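Local coordinates for protein beta-fructofuranosidase (Arthrobacter, PDB 3WPU) that belongs to the levansucrase/invertase family of the beta-fructosidase clan, whose members are built on a five-bladed beta-propeller, at residues T81-N86 with S166-K171; N487-T492 with V500-A505; F496-S501 with K535-Y540. All blocks are in the same frame, centred on the assembly; numbering follows the deposited sequence.

Contact 1. Residues T81-N86 with S166-K171; sequences TDEDAN and SARVSK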
loop_
_atom_site.group_PDB
_atom_site.type_symbol
_atom_site.label_atom_id
_atom_site.label_comp_id
_atom_site.label_asym_id
_atom_site.label_seq_id
_atom_site.Cartn_x
_atom_site.Cartn_y
_atom_site.Cartn_z
ATOM N N THR A 81 9.540 4.570 7.555
ATOM C CA THR A 81 9.621 5.745 6.716
ATOM C C THR A 81 9.733 7.022 7.502
ATOM O O THR A 81 9.427 7.060 8.681
ATOM C CB THR A 81 8.395 5.859 5.791
ATOM O OG1 THR A 81 7.178 5.821 6.557
ATOM C CG2 THR A 81 8.376 4.702 4.803
ATOM N N ASP A 82 10.160 8.057 6.801
ATOM C CA ASP A 82 10.042 9.425 7.313
ATOM C C ASP A 82 8.908 10.158 6.611
ATOM O O ASP A 82 8.090 9.560 5.920
ATOM C CB ASP A 82 11.396 10.138 7.216
ATOM C CG ASP A 82 11.862 10.355 5.788
ATOM O OD1 ASP A 82 11.048 10.232 4.849
ATOM O OD2 ASP A 82 13.068 10.689 5.588
ATOM N N GLU A 83 8.837 11.474 6.791
ATOM C CA GLU A 83 7.734 12.245 6.239
ATOM C C GLU A 83 7.772 12.395 4.719
ATOM O O GLU A 83 6.801 12.853 4.116
ATOM C CB GLU A 83 7.686 13.624 6.897
ATOM C CG GLU A 83 8.779 14.573 6.448
ATOM C CD GLU A 83 10.102 14.426 7.189
ATOM O OE1 GLU A 83 10.345 13.396 7.860
ATOM O OE2 GLU A 83 10.916 15.368 7.086
ATOM N N ASP A 84 8.906 12.017 4.116
ATOM C CA ASP A 84 9.119 12.084 2.670
ATOM C C ASP A 84 9.071 10.698 2.049
ATOM O O ASP A 84 9.393 10.534 0.871
ATOM C CB ASP A 84 10.492 12.642 2.359
ATOM C CG ASP A 84 10.668 14.078 2.794
ATOM O OD1 ASP A 84 9.669 14.780 3.006
ATOM O OD2 ASP A 84 11.849 14.487 2.914
ATOM N N ALA A 85 8.709 9.726 2.875
ATOM C CA ALA A 85 8.611 8.291 2.481
ATOM C C ALA A 85 9.964 7.644 2.141
ATOM O O ALA A 85 10.030 6.532 1.589
ATOM C CB ALA A 85 7.578 8.094 1.367
ATOM N N ASN A 86 11.066 8.278 2.546
ATOM C CA ASN A 86 12.346 7.600 2.518
ATOM C C ASN A 86 12.257 6.399 3.439
ATOM O O ASN A 86 11.502 6.433 4.426
ATOM C CB ASN A 86 13.461 8.506 3.017
ATOM C CG ASN A 86 13.709 9.661 2.100
ATOM O OD1 ASN A 86 13.902 9.473 0.910
ATOM N ND2 ASN A 86 13.695 10.886 2.652
ATOM N N SER A 166 1.259 1.902 8.182
ATOM C CA SER A 166 2.561 2.471 7.850
ATOM C C SER A 166 3.317 2.700 9.167
ATOM O O SER A 166 2.737 2.547 10.257
ATOM C CB SER A 166 2.400 3.800 7.104
ATOM O OG SER A 166 1.501 4.634 7.806
ATOM N N ALA A 167 4.592 3.090 9.095
ATOM C CA ALA A 167 5.407 3.230 10.305
ATOM C C ALA A 167 6.426 4.338 10.127
ATOM O O ALA A 167 7.213 4.308 9.187
ATOM C CB ALA A 167 6.100 1.922 10.643
ATOM N N ARG A 168 6.334 5.350 10.983
ATOM C CA ARG A 168 7.199 6.513 10.921
ATOM C C ARG A 168 8.302 6.413 11.965
ATOM O O ARG A 168 8.026 6.110 13.137
ATOM C CB ARG A 168 6.360 7.770 11.156
ATOM C CG ARG A 168 5.372 8.063 10.039
ATOM C CD ARG A 168 6.074 8.694 8.850
ATOM N NE ARG A 168 6.662 9.960 9.279
ATOM C CZ ARG A 168 6.036 11.134 9.306
ATOM N NH1 ARG A 168 4.797 11.283 8.841
ATOM N NH2 ARG A 168 6.694 12.190 9.789
ATOM N N VAL A 169 9.545 6.652 11.560
ATOM C CA VAL A 169 10.675 6.522 12.484
ATOM C C VAL A 169 11.117 7.903 12.921
ATOM O O VAL A 169 10.997 8.835 12.166
ATOM C CB VAL A 169 11.839 5.725 11.855
ATOM C CG1 VAL A 169 12.430 6.420 10.643
ATOM C CG2 VAL A 169 12.897 5.360 12.891
ATOM N N SER A 170 11.592 8.016 14.153
ATOM C CA SER A 170 12.104 9.261 14.705
ATOM C C SER A 170 13.603 9.101 14.862
ATOM O O SER A 170 14.110 7.982 14.854
ATOM C CB SER A 170 11.483 9.526 16.077
ATOM O OG SER A 170 10.075 9.671 15.994
ATOM N N LYS A 171 14.297 10.218 15.063
ATOM C CA LYS A 171 15.758 10.218 15.183
ATOM C C LYS A 171 16.278 9.446 16.390
ATOM O O LYS A 171 17.420 9.021 16.379
ATOM C CB LYS A 171 16.300 11.656 15.238
ATOM C CG LYS A 171 16.327 12.339 13.885
ATOM C CD LYS A 171 16.720 13.809 14.005
ATOM C CE LYS A 171 16.745 14.473 12.636
ATOM N NZ LYS A 171 17.098 15.924 12.688
HETATM O O HOH W 1 5.858 3.261 6.610
HETATM O O HOH W 2 9.609 12.860 10.297
#

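Contact 2. Residues N487-T492 with V500-A505; sequences NKHLFT and VSDEAA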
loop_
_atom_site.group_PDB
_atom_site.type_symbol
_atom_site.label_atom_id
_atom_site.label_comp_id
_atom_site.label_asym_id
_atom_site.label_seq_id
_atom_site.Cartn_x
_atom_site.Cartn_y
_atom_site.Cartn_z
ATOM N N ASN A 487 16.982 3.635 1.823
ATOM C CA ASN A 487 17.821 4.674 1.218
ATOM C C ASN A 487 18.281 5.713 2.235
ATOM O O ASN A 487 19.064 6.601 1.902
ATOM C CB ASN A 487 17.108 5.346 0.032
ATOM C CG ASN A 487 15.837 6.045 0.438
ATOM O OD1 ASN A 487 14.918 5.422 0.981
ATOM N ND2 ASN A 487 15.762 7.346 0.179
ATOM N N LYS A 488 17.832 5.582 3.477
ATOM C CA LYS A 488 18.348 6.402 4.573
ATOM C C LYS A 488 18.721 5.472 5.714
ATOM O O LYS A 488 18.125 4.419 5.893
ATOM C CB LYS A 488 17.323 7.424 5.042
ATOM C CG LYS A 488 16.917 8.426 3.977
ATOM C CD LYS A 488 18.035 9.380 3.591
ATOM C CE LYS A 488 17.522 10.462 2.651
ATOM N NZ LYS A 488 18.641 11.268 2.077
ATOM N N HIS A 489 19.725 5.870 6.473
ATOM C CA HIS A 489 20.284 5.031 7.523
ATOM C C HIS A 489 20.396 5.822 8.795
ATOM O O HIS A 489 21.165 6.784 8.870
ATOM C CB HIS A 489 21.646 4.517 7.072
ATOM C CG HIS A 489 21.589 3.913 5.716
ATOM N ND1 HIS A 489 21.125 2.629 5.495
ATOM C CD2 HIS A 489 21.812 4.453 4.496
ATOM C CE1 HIS A 489 21.131 2.389 4.196
ATOM N NE2 HIS A 489 21.533 3.481 3.570
ATOM N N LEU A 490 19.600 5.421 9.781
ATOM C CA LEU A 490 19.592 6.065 11.075
ATOM C C LEU A 490 20.660 5.428 11.945
ATOM O O LEU A 490 20.769 4.193 12.035
ATOM C CB LEU A 490 18.206 5.918 11.721
ATOM C CG LEU A 490 18.033 6.570 13.090
ATOM C CD1 LEU A 490 18.298 8.066 13.021
ATOM C CD2 LEU A 490 16.638 6.319 13.637
ATOM N N PHE A 491 21.473 6.284 12.570
ATOM C CA PHE A 491 22.413 5.850 13.588
ATOM C C PHE A 491 22.062 6.597 14.855
ATOM O O PHE A 491 22.057 7.824 14.859
ATOM C CB PHE A 491 23.836 6.140 13.137
ATOM C CG PHE A 491 24.237 5.367 11.932
ATOM C CD1 PHE A 491 24.327 3.983 12.001
ATOM C CD2 PHE A 491 24.508 5.998 10.730
ATOM C CE1 PHE A 491 24.694 3.243 10.882
ATOM C CE2 PHE A 491 24.878 5.267 9.613
ATOM C CZ PHE A 491 24.969 3.889 9.691
ATOM N N THR A 492 21.705 5.857 15.901
ATOM C CA THR A 492 21.125 6.445 17.104
ATOM C C THR A 492 21.600 5.702 18.365
ATOM O O THR A 492 21.755 4.479 18.372
ATOM C CB THR A 492 19.583 6.468 17.021
ATOM O OG1 THR A 492 19.027 7.115 18.173
ATOM C CG2 THR A 492 19.009 5.059 16.907
ATOM N N VAL A 500 21.570 9.250 7.553
ATOM C CA VAL A 500 22.463 9.581 6.441
ATOM C C VAL A 500 22.161 8.773 5.176
ATOM O O VAL A 500 21.439 7.784 5.208
ATOM C CB VAL A 500 23.939 9.385 6.858
ATOM C CG1 VAL A 500 24.263 10.197 8.100
ATOM C CG2 VAL A 500 24.244 7.919 7.109
ATOM N N SER A 501 22.741 9.209 4.062
ATOM C CA SER A 501 22.560 8.550 2.772
ATOM C C SER A 501 23.324 7.245 2.711
ATOM O O SER A 501 24.133 6.943 3.590
ATOM C CB SER A 501 23.061 9.474 1.662
ATOM O OG SER A 501 24.461 9.658 1.804
ATOM N N ASP A 502 23.062 6.464 1.665
ATOM C CA ASP A 502 23.796 5.237 1.412
ATOM C C ASP A 502 25.307 5.568 1.401
ATOM O O ASP A 502 26.088 4.932 2.086
ATOM C CB ASP A 502 23.433 4.635 0.042
ATOM C CG ASP A 502 22.025 4.027 -0.019
ATOM O OD1 ASP A 502 21.334 3.897 1.013
ATOM O OD2 ASP A 502 21.606 3.682 -1.144
ATOM N N GLU A 503 25.666 6.575 0.607
ATOM C CA GLU A 503 27.060 6.980 0.370
ATOM C C GLU A 503 27.738 7.415 1.668
ATOM O O GLU A 503 28.865 6.995 1.975
ATOM C CB GLU A 503 27.113 8.126 -0.657
ATOM C CG GLU A 503 26.754 7.728 -2.092
ATOM C CD GLU A 503 25.294 7.326 -2.293
ATOM O OE1 GLU A 503 24.386 7.850 -1.582
ATOM O OE2 GLU A 503 25.058 6.460 -3.173
ATOM N N ALA A 504 27.044 8.261 2.423
ATOM C CA ALA A 504 27.544 8.718 3.707
ATOM C C ALA A 504 27.755 7.550 4.671
ATOM O O ALA A 504 28.812 7.445 5.303
ATOM C CB ALA A 504 26.606 9.756 4.300
ATOM N N ALA A 505 26.771 6.659 4.768
ATOM C CA ALA A 505 26.875 5.500 5.660
ATOM C C ALA A 505 28.119 4.673 5.349
ATOM O O ALA A 505 28.827 4.245 6.264
ATOM C CB ALA A 505 25.622 4.628 5.578
HETATM O O HOH W 3 20.910 7.128 -0.118
#

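Contact 3. Residues F496-S501 with K535-Y540; sequences FGVAVS and KLLAQY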
loop_
_atom_site.group_PDB
_atom_site.type_symbol
_atom_site.label_atom_id
_atom_site.label_comp_id
_atom_site.label_asym_id
_atom_site.label_seq_id
_atom_site.Cartn_x
_atom_site.Cartn_y
_atom_site.Cartn_z
ATOM N N PHE A 496 20.911 10.818 21.068
ATOM C CA PHE A 496 21.565 11.260 19.829
ATOM C C PHE A 496 21.068 10.412 18.654
ATOM O O PHE A 496 21.039 9.188 18.746
ATOM C CB PHE A 496 23.095 11.137 19.926
ATOM C CG PHE A 496 23.817 11.599 18.689
ATOM C CD1 PHE A 496 24.133 12.937 18.517
ATOM C CD2 PHE A 496 24.152 10.700 17.683
ATOM C CE1 PHE A 496 24.782 13.377 17.375
ATOM C CE2 PHE A 496 24.802 11.132 16.541
ATOM C CZ PHE A 496 25.117 12.474 16.386
ATOM N N GLY A 497 20.689 11.062 17.555
ATOM C CA GLY A 497 20.378 10.349 16.315
ATOM C C GLY A 497 20.517 11.194 15.065
ATOM O O GLY A 497 20.093 12.361 15.037
ATOM N N VAL A 498 21.137 10.619 14.034
ATOM C CA VAL A 498 21.175 11.240 12.711
ATOM C C VAL A 498 20.954 10.188 11.648
ATOM O O VAL A 498 21.362 9.031 11.800
ATOM C CB VAL A 498 22.508 11.967 12.399
ATOM C CG1 VAL A 498 22.974 12.809 13.578
ATOM C CG2 VAL A 498 23.586 10.986 11.990
ATOM N N ALA A 499 20.330 10.611 10.559
ATOM C CA ALA A 499 20.102 9.743 9.422
ATOM C C ALA A 499 20.977 10.198 8.263
ATOM O O ALA A 499 21.092 11.388 8.002
ATOM C CB ALA A 499 18.640 9.795 9.033
ATOM N N VAL A 500 21.570 9.250 7.553
ATOM C CA VAL A 500 22.463 9.581 6.441
ATOM C C VAL A 500 22.161 8.773 5.176
ATOM O O VAL A 500 21.439 7.784 5.208
ATOM C CB VAL A 500 23.939 9.385 6.858
ATOM C CG1 VAL A 500 24.263 10.197 8.100
ATOM C CG2 VAL A 500 24.244 7.919 7.109
ATOM N N SER A 501 22.741 9.209 4.062
ATOM C CA SER A 501 22.560 8.550 2.772
ATOM C C SER A 501 23.324 7.245 2.711
ATOM O O SER A 501 24.133 6.943 3.590
ATOM C CB SER A 501 23.061 9.474 1.662
ATOM O OG SER A 501 24.461 9.658 1.804
ATOM N N LYS A 535 30.325 13.381 16.209
ATOM C CA LYS A 535 30.800 14.470 15.356
ATOM C C LYS A 535 30.758 14.083 13.873
ATOM O O LYS A 535 30.333 14.868 13.022
ATOM C CB LYS A 535 32.219 14.893 15.765
ATOM C CG LYS A 535 32.981 15.642 14.689
ATOM C CD LYS A 535 34.477 15.627 14.965
ATOM C CE LYS A 535 35.244 15.023 13.786
ATOM N NZ LYS A 535 35.069 15.750 12.500
ATOM N N LEU A 536 31.205 12.872 13.560
ATOM C CA LEU A 536 31.239 12.416 12.174
ATOM C C LEU A 536 29.809 12.280 11.642
ATOM O O LEU A 536 29.517 12.662 10.511
ATOM C CB LEU A 536 32.001 11.091 12.067
ATOM C CG LEU A 536 32.437 10.601 10.685
ATOM C CD1 LEU A 536 33.273 11.625 9.923
ATOM C CD2 LEU A 536 33.207 9.303 10.844
ATOM N N LEU A 537 28.921 11.755 12.473
ATOM C CA LEU A 537 27.524 11.608 12.095
ATOM C C LEU A 537 26.883 12.973 11.848
ATOM O O LEU A 537 26.220 13.183 10.820
ATOM C CB LEU A 537 26.777 10.830 13.175
ATOM C CG LEU A 537 27.037 9.324 13.155
ATOM C CD1 LEU A 537 26.442 8.681 14.402
ATOM C CD2 LEU A 537 26.470 8.669 11.898
ATOM N N ALA A 538 27.103 13.909 12.771
ATOM C CA ALA A 538 26.575 15.266 12.623
ATOM C C ALA A 538 27.053 15.948 11.336
ATOM O O ALA A 538 26.322 16.749 10.756
ATOM C CB ALA A 538 26.921 16.115 13.837
ATOM N N GLN A 539 28.266 15.627 10.885
ATOM C CA GLN A 539 28.788 16.191 9.629
ATOM C C GLN A 539 28.028 15.732 8.384
ATOM O O GLN A 539 27.874 16.503 7.436
ATOM C CB GLN A 539 30.285 15.889 9.467
ATOM C CG GLN A 539 31.152 17.016 10.002
ATOM C CD GLN A 539 32.591 16.619 10.254
ATOM O OE1 GLN A 539 33.055 15.554 9.830
ATOM N NE2 GLN A 539 33.313 17.489 10.951
ATOM N N TYR A 540 27.555 14.486 8.392
ATOM C CA TYR A 540 26.837 13.917 7.249
ATOM C C TYR A 540 25.320 13.951 7.439
ATOM O O TYR A 540 24.822 14.222 8.533
ATOM C CB TYR A 540 27.303 12.483 7.001
ATOM C CG TYR A 540 28.721 12.384 6.488
ATOM C CD1 TYR A 540 28.989 12.332 5.119
ATOM C CD2 TYR A 540 29.799 12.346 7.368
ATOM C CE1 TYR A 540 30.292 12.239 4.649
ATOM C CE2 TYR A 540 31.100 12.255 6.911
ATOM C CZ TYR A 540 31.342 12.201 5.551
ATOM O OH TYR A 540 32.638 12.113 5.103
#

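Contact 1. Residues T81-N86 with S166-K171
Thr81 and Arg168 pair where two parallel strands run side by side, a textbook parallel beta bridge. Its backbone ladder has two rungs: Thr81 N donates to Ala167 O at 2.9 Å, and Thr81 O accepts from Val169 N at 2.9 Å. The same Thr81 O lies 3.2 Å from Arg168 CA, close enough for a CA-H...O contact.

Beyond the bridge the charged side chain takes over. The Arg168 chain is bent at chi2 and chi3, and its guanidinium lies with one face against Glu83, in the type I turn Asp82-Ala85. Glu83 CA sits 3.6 Å above the centre of that plane, and Glu83 CB is 3.4 Å from Arg168 NH2. Glu83 OE1 lies well out of the plane, 4.3 Å from Arg168 NH2, beyond a salt bridge; a water donates to OE1 and accepts from NH2. A second water accepts from both Thr81 OG1 and Ala167 N.

Asp82 OD1 accepts from Asp84 N, an Asx turn, and from Asn86 N on the opposite face of the carboxylate; OD2 bonds Tyr88 OH and Asn86 ND2.

Strand 159-169 lies between strands 72-81 and 174-184, with Arg168 NH1 hydrogen-bonded to Thr249 OG1 and Val169 packed on Leu490.

Contact 2. Residues N487-T492 with V500-A505
His489 and Val500 form an antiparallel hydrogen-bonded pair, with His489 N reaching Val500 O at 2.9 Å and Val500 N reaching His489 O at 2.8 Å. This is one rung of a beta-hairpin, strands 488-493 and 496-500, whose second strand leads almost directly into helix 502-512. Ser501 makes the junction as the N-cap: its OG accepts from Ala504 N at 3.0 Å.

On one face of the hairpin an apolar cluster and a polar link stand side by side. In the cluster, Phe491 presents the edge of its ring to Val500, the two side chains crossing at about a right angle, with Phe491 CE2 3.7 Å from Val500 CG2. Ala505 CB, from the first turn of the helix, also meets the edge of the Phe491 ring and lies 4.0 Å from His489 CD2, so one methyl is shared by two rings.

Beside it the imidazole bridges hairpin and helix. Ser501 O approaches the ring edge, 3.5 Å from His489 CD2. ND1 is hydrogen-bonded to Ser89 OG on strand 88-90, leaving the other nitrogen to face the helix. There the Asp502 carboxylate would probably favour a protonated ring. His489 NE2 donates to Asp502 OD1 over 2.6 Å, nearly straight at 164°, meeting the oxygen on its anti side.

Contact 3. Residues F496-S501 with K535-Y540
Phe496, Val498 and Val500 all turn their side chains from one face of the strand toward the C-terminal helix, where Leu537 and Tyr540 receive them. Strand and helix segments approach to 8.3 Å between axes and run at 44° to each other, a small beta-alpha packing interface without a hydrogen bond across it.

Leu537, its CG anti to the carbonyl carbon (chi1 -77°), is gripped by two neighbours. Phe496 has CG anti to the backbone N, and its ring meets the leucine with its edge: Phe496 CE2 lies 3.6 Å from Leu537 CD1, while Leu537 CB sits close to the ring plane. Val498 addresses the other branch. With CG1 beside the backbone N (chi1 -45°), Val498 CG2 falls between the backbone N and the carbonyl carbon and reaches within 3.7 Å of Leu537 CD2. The same methyl presses on Leu537 CB at 3.4 Å, tighter than usual van der Waals contact, and also lies beside the carbonyl, 3.6 Å from Leu537 O. The two leucine methyls therefore divide their contacts, CD1 to the aromatic edge and CD2 to the valine.

Further along, Val500 CG1 rests 4.0 Å from Tyr540 CB. The tyrosine ring itself leads away from the strand and packs on Ala504, its OH making a weak hydrogen bond to Lys507 NZ. Phe491, on the partner strand, also packs on Leu537.

No hydrogen bond crosses the interface and its side chains meet through carbon atoms, so its hold probably comes from van der Waals fit and apolar burial, and the close valine-leucine pair marks where that fit is tightest.

The three contacts follow one another outward from the body of the protein, their centres about 15, 24 and 30 Å from that of the chain. Contacts 1 and 2 lie about 13 Å apart, centre to centre, and are tied at two points: Asn86 OD1 probably bonds Asn487 ND2 at 2.9 Å, and Lys171 O probably bonds Thr492 OG1 at 3.1 Å. Contacts 2 and 3, about 8 Å apart, share Val500 and Ser501, and a further probable hairpin bond joins Phe491 N to Val498 O. Contact 3 is about 17 Å from contact 1. All three reach one sheet: strand 159-169 belongs to it, as does the hairpin on which the C-terminal helix packs.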